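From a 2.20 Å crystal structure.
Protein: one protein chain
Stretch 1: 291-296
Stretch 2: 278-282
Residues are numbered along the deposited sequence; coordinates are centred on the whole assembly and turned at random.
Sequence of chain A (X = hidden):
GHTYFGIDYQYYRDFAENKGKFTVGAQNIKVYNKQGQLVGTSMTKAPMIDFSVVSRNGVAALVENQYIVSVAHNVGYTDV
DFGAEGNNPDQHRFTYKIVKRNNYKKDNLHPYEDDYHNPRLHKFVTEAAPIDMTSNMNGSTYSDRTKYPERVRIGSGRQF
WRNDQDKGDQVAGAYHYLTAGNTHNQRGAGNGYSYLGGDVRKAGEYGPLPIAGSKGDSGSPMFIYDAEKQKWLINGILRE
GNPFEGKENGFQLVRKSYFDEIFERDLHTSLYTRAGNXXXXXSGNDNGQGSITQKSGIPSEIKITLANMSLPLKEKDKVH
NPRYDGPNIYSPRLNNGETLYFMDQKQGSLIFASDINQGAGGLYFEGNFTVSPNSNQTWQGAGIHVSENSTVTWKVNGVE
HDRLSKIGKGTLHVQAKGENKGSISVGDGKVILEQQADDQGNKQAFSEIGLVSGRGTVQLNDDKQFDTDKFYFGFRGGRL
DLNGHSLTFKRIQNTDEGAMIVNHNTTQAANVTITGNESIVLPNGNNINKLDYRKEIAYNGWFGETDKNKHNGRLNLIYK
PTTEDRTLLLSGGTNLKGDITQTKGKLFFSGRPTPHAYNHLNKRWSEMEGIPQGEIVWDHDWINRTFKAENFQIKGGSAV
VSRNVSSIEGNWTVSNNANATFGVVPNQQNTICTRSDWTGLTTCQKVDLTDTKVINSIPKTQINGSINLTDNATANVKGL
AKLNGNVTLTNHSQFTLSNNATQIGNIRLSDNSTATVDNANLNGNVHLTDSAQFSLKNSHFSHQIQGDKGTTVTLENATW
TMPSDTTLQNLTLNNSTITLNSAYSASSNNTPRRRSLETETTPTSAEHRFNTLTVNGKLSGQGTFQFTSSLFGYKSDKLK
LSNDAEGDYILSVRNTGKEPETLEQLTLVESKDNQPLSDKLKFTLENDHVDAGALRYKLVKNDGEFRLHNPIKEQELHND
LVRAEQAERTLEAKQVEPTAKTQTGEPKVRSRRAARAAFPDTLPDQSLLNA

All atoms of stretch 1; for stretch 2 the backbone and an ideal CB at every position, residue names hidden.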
ATOM      1  N   SER A 291     -68.915  30.713  25.274  1.00 29.68           N
ATOM      2  CA  SER A 291     -69.411  31.188  23.991  1.00 29.36           C
ATOM      3  C   SER A 291     -68.301  31.293  22.954  1.00 22.71           C
ATOM      4  O   SER A 291     -67.167  31.655  23.273  1.00 21.42           O
ATOM      5  CB  SER A 291     -70.093  32.543  24.165  1.00 28.94           C
ATOM      6  OG  SER A 291     -71.068  32.734  23.166  1.00 43.50           O
ATOM      7  N   ILE A 292     -68.639  30.966  21.714  1.00 22.59           N
ATOM      8  CA  ILE A 292     -67.722  31.122  20.599  1.00 25.11           C
ATOM      9  C   ILE A 292     -68.357  32.054  19.579  1.00 29.56           C
ATOM     10  O   ILE A 292     -69.415  31.762  19.030  1.00 33.01           O
ATOM     11  CB  ILE A 292     -67.418  29.777  19.905  1.00 26.34           C
ATOM     12  CG1 ILE A 292     -66.551  28.884  20.794  1.00 25.73           C
ATOM     13  CG2 ILE A 292     -66.725  30.006  18.575  1.00 19.63           C
ATOM     14  CD1 ILE A 292     -66.305  27.500  20.207  1.00 22.82           C
ATOM     15  N   THR A 293     -67.706  33.178  19.324  1.00 30.78           N
ATOM     16  CA  THR A 293     -68.191  34.118  18.326  1.00 30.22           C
ATOM     17  C   THR A 293     -67.486  33.909  16.989  1.00 28.03           C
ATOM     18  O   THR A 293     -66.261  33.930  16.908  1.00 26.84           O
ATOM     19  CB  THR A 293     -68.019  35.573  18.793  1.00 28.12           C
ATOM     20  OG1 THR A 293     -69.104  35.922  19.665  1.00 31.62           O
ATOM     21  CG2 THR A 293     -68.006  36.512  17.606  1.00 31.35           C
ATOM     22  N   GLN A 294     -68.230  33.670  15.933  1.00 30.39           N
ATOM     23  CA  GLN A 294     -67.722  33.536  14.579  1.00 30.43           C
ATOM     24  C   GLN A 294     -67.872  34.822  13.800  1.00 34.53           C
ATOM     25  O   GLN A 294     -68.951  35.307  13.609  1.00 34.47           O
ATOM     26  CB  GLN A 294     -68.506  32.447  13.872  1.00 35.68           C
ATOM     27  CG  GLN A 294     -67.869  31.802  12.681  1.00 39.77           C
ATOM     28  CD  GLN A 294     -68.747  30.734  12.103  1.00 42.66           C
ATOM     29  OE1 GLN A 294     -69.586  30.213  12.793  1.00 43.12           O
ATOM     30  NE2 GLN A 294     -68.564  30.406  10.842  1.00 35.41           N
ATOM     31  N   LYS A 295     -66.735  35.360  13.414  1.00 36.83           N
ATOM     32  CA  LYS A 295     -66.633  36.576  12.660  1.00 40.56           C
ATOM     33  C   LYS A 295     -67.736  36.723  11.692  1.00 50.36           C
ATOM     34  O   LYS A 295     -68.552  37.613  11.785  1.00 52.02           O
ATOM     35  CB  LYS A 295     -65.366  36.642  11.867  1.00 41.44           C
ATOM     36  CG  LYS A 295     -65.133  37.992  11.272  1.00 48.61           C
ATOM     37  CD  LYS A 295     -63.889  38.582  11.853  1.00 53.13           C
ATOM     38  CE  LYS A 295     -63.789  40.008  11.572  1.00 56.24           C
ATOM     39  NZ  LYS A 295     -63.643  40.199  10.154  1.00 54.45           N
ATOM     40  N   SER A 296     -67.778  35.871  10.713  1.00 51.40           N
ATOM     41  CA  SER A 296     -68.981  35.959   9.981  1.00 58.28           C
ATOM     42  C   SER A 296     -69.443  34.641   9.418  1.00 61.81           C
ATOM     43  O   SER A 296     -68.760  33.975   8.640  1.00 61.60           O
ATOM     44  CB  SER A 296     -68.983  37.128   8.997  1.00 64.80           C
ATOM     45  OG  SER A 296     -70.035  38.012   9.309  1.00 72.32           O
ATOM     46  N   UNK A 278     -61.299  31.578   8.653  1.00 20.45           N
ATOM     47  CA  UNK A 278     -62.264  31.806   9.711  1.00 19.51           C
ATOM     48  C   UNK A 278     -61.656  32.486  10.924  1.00 21.03           C
ATOM     49  O   UNK A 278     -60.463  32.369  11.186  1.00 20.53           O
ATOM     50  CB  UNK A 278     -62.898  30.478  10.130  1.00 19.51           C
ATOM     51  N   UNK A 279     -62.482  33.205  11.672  1.00 23.09           N
ATOM     52  CA  UNK A 279     -62.010  33.897  12.864  1.00 20.28           C
ATOM     53  C   UNK A 279     -63.002  33.676  14.001  1.00 22.68           C
ATOM     54  O   UNK A 279     -64.151  34.120  13.938  1.00 25.14           O
ATOM     55  CB  UNK A 279     -61.820  35.390  12.591  1.00 20.28           C
ATOM     56  N   UNK A 280     -62.548  32.970  15.033  1.00 18.69           N
ATOM     57  CA  UNK A 280     -63.406  32.582  16.143  1.00 20.54           C
ATOM     58  C   UNK A 280     -62.909  33.232  17.423  1.00 20.99           C
ATOM     59  O   UNK A 280     -61.702  33.366  17.627  1.00 23.64           O
ATOM     60  CB  UNK A 280     -63.452  31.060  16.293  1.00 20.54           C
ATOM     61  N   UNK A 281     -63.837  33.661  18.270  1.00 16.45           N
ATOM     62  CA  UNK A 281     -63.476  34.252  19.552  1.00 22.53           C
ATOM     63  C   UNK A 281     -64.181  33.492  20.667  1.00 25.06           C
ATOM     64  O   UNK A 281     -65.397  33.289  20.623  1.00 24.31           O
ATOM     65  CB  UNK A 281     -63.836  35.738  19.594  1.00 22.53           C
ATOM     66  N   UNK A 282     -63.413  33.070  21.663  1.00 21.40           N
ATOM     67  CA  UNK A 282     -63.935  32.204  22.710  1.00 22.04           C
ATOM     68  C   UNK A 282     -63.835  32.862  24.074  1.00 22.17           C
ATOM     69  O   UNK A 282     -62.847  33.525  24.393  1.00 20.72           O
ATOM     70  CB  UNK A 282     -63.189  30.868  22.717  1.00 22.04           C
TER

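The two backbones run antiparallel, their strand axes 155° apart in direction and 4.4 Å apart at closest approach, so positions 279 to 282 can each be read against a partner in the first stretch, while 278 has none.

Position 278 lies before the strand. Its backbone, at phi -61° and psi 154°, is open to any residue, and nothing of stretch 1 comes within 5.5 Å of the ideal CB. Stretch 1 therefore sets no preference here; the deposited residue is Gly-278, whose backbone angles do not require a glycine.

At position 279 the strand begins, at phi -135° and psi 114°. The carbonyl does the pairing: Lys-295 N donates to the O of 279 at 2.9 Å, nearly straight at 172°. CA-to-CB points sideways, yet the ideal CB is 3.8 Å from Lys-295 CB, so a neighbour made of methylenes is on offer while the amine of the lysine leads away. A beta-branched residue, or a longer aliphatic or polar one, would suit. The residue is Val-279, chi1 t, whose CB keeps that 3.8 Å contact with Lys-295 CB. A water accepts from Val-279 N at 3.2 Å.

Position 280 is a non-hydrogen-bonded partner of Gln-294, and its side chain leaves on the face that carries Ile-292 and Gln-294. Its CA approaches Thr-293 O at 3.2 Å in a CA-H...O contact. The ideal CB sits 4.1 Å from Ile-292 CG2, and the extended Gln-294 lies further along the same face, a setting for a large aliphatic or an aromatic residue. It is Tyr-280, chi1 m. The ring reaches along the glutamine, with CE1 3.4 Å from Gln-294 CG, while its CB packs 4.2 Å from Ile-292 CG2. The hydroxyl is hydrogen-bonded elsewhere in the structure.

Position 281 pairs with Thr-293 through two backbone hydrogen bonds: its N donates to Thr-293 O at 2.8 Å, and its O accepts from Thr-293 N at 2.7 Å. That same O also meets Ile-292 CA at 3.2 Å. The side chain shares the face of Thr-293, where a threonine invites a beta-branched neighbour; threonine, valine or isoleucine would fit, and serine could also supply a hydroxyl. The residue is Thr-281, chi1 m, its CB 4.3 Å from Thr-293 CB. Its OG1 is 2.6 Å from the O of a water that also donates to Val-279 O at 3.0 Å and Thr-293 O at 2.7 Å. The hydroxyl thus joins a water bridge between the strands, which a purely aliphatic residue could not.

Position 282 returns to the face of Ile-292, again as a non-hydrogen-bonded pair, with CA atoms 4.5 Å apart. Its CA lies 3.3 Å from Ser-291 O, another CA-H...O contact. With the ideal CB 4.4 Å from Ile-292 CG1, the site favours valine, leucine or isoleucine. Ile-282, chi1 and chi2 both t, brings its CG1 to 4.1 Å from Ile-292 CG1.

Stretch 2 (278-282) GVYTI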
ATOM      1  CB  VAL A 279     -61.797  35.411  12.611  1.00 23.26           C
ATOM      2  CG1 VAL A 279     -61.396  36.119  13.900  1.00 25.10           C
ATOM      3  CG2 VAL A 279     -60.740  35.634  11.532  1.00 19.68           C
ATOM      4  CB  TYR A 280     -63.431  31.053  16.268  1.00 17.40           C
ATOM      5  CG  TYR A 280     -63.737  30.389  14.950  1.00 17.64           C
ATOM      6  CD1 TYR A 280     -65.049  30.150  14.555  1.00 20.47           C
ATOM      7  CD2 TYR A 280     -62.720  30.037  14.079  1.00 18.47           C
ATOM      8  CE1 TYR A 280     -65.334  29.567  13.333  1.00 19.58           C
ATOM      9  CE2 TYR A 280     -63.000  29.456  12.851  1.00 19.40           C
ATOM     10  CZ  TYR A 280     -64.304  29.228  12.484  1.00 20.09           C
ATOM     11  OH  TYR A 280     -64.565  28.646  11.263  1.00 22.42           O
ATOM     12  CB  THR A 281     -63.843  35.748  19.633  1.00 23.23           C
ATOM     13  OG1 THR A 281     -63.380  36.426  18.459  1.00 24.22           O
ATOM     14  CG2 THR A 281     -63.207  36.383  20.860  1.00 21.60           C
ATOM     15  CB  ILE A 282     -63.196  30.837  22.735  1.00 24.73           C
ATOM     16  CG1 ILE A 282     -63.872  29.863  23.706  1.00 22.98           C
ATOM     17  CG2 ILE A 282     -61.731  31.014  23.102  1.00 19.75           C
ATOM     18  CD1 ILE A 282     -63.410  28.420  23.544  1.00 22.48           C
TER
HETATM   19  O   HOH W   1     -64.693  36.038  16.210  1.00 22.42           O
HETATM   20  O   HOH W   2     -65.457  33.324  10.495  1.00 29.00           O
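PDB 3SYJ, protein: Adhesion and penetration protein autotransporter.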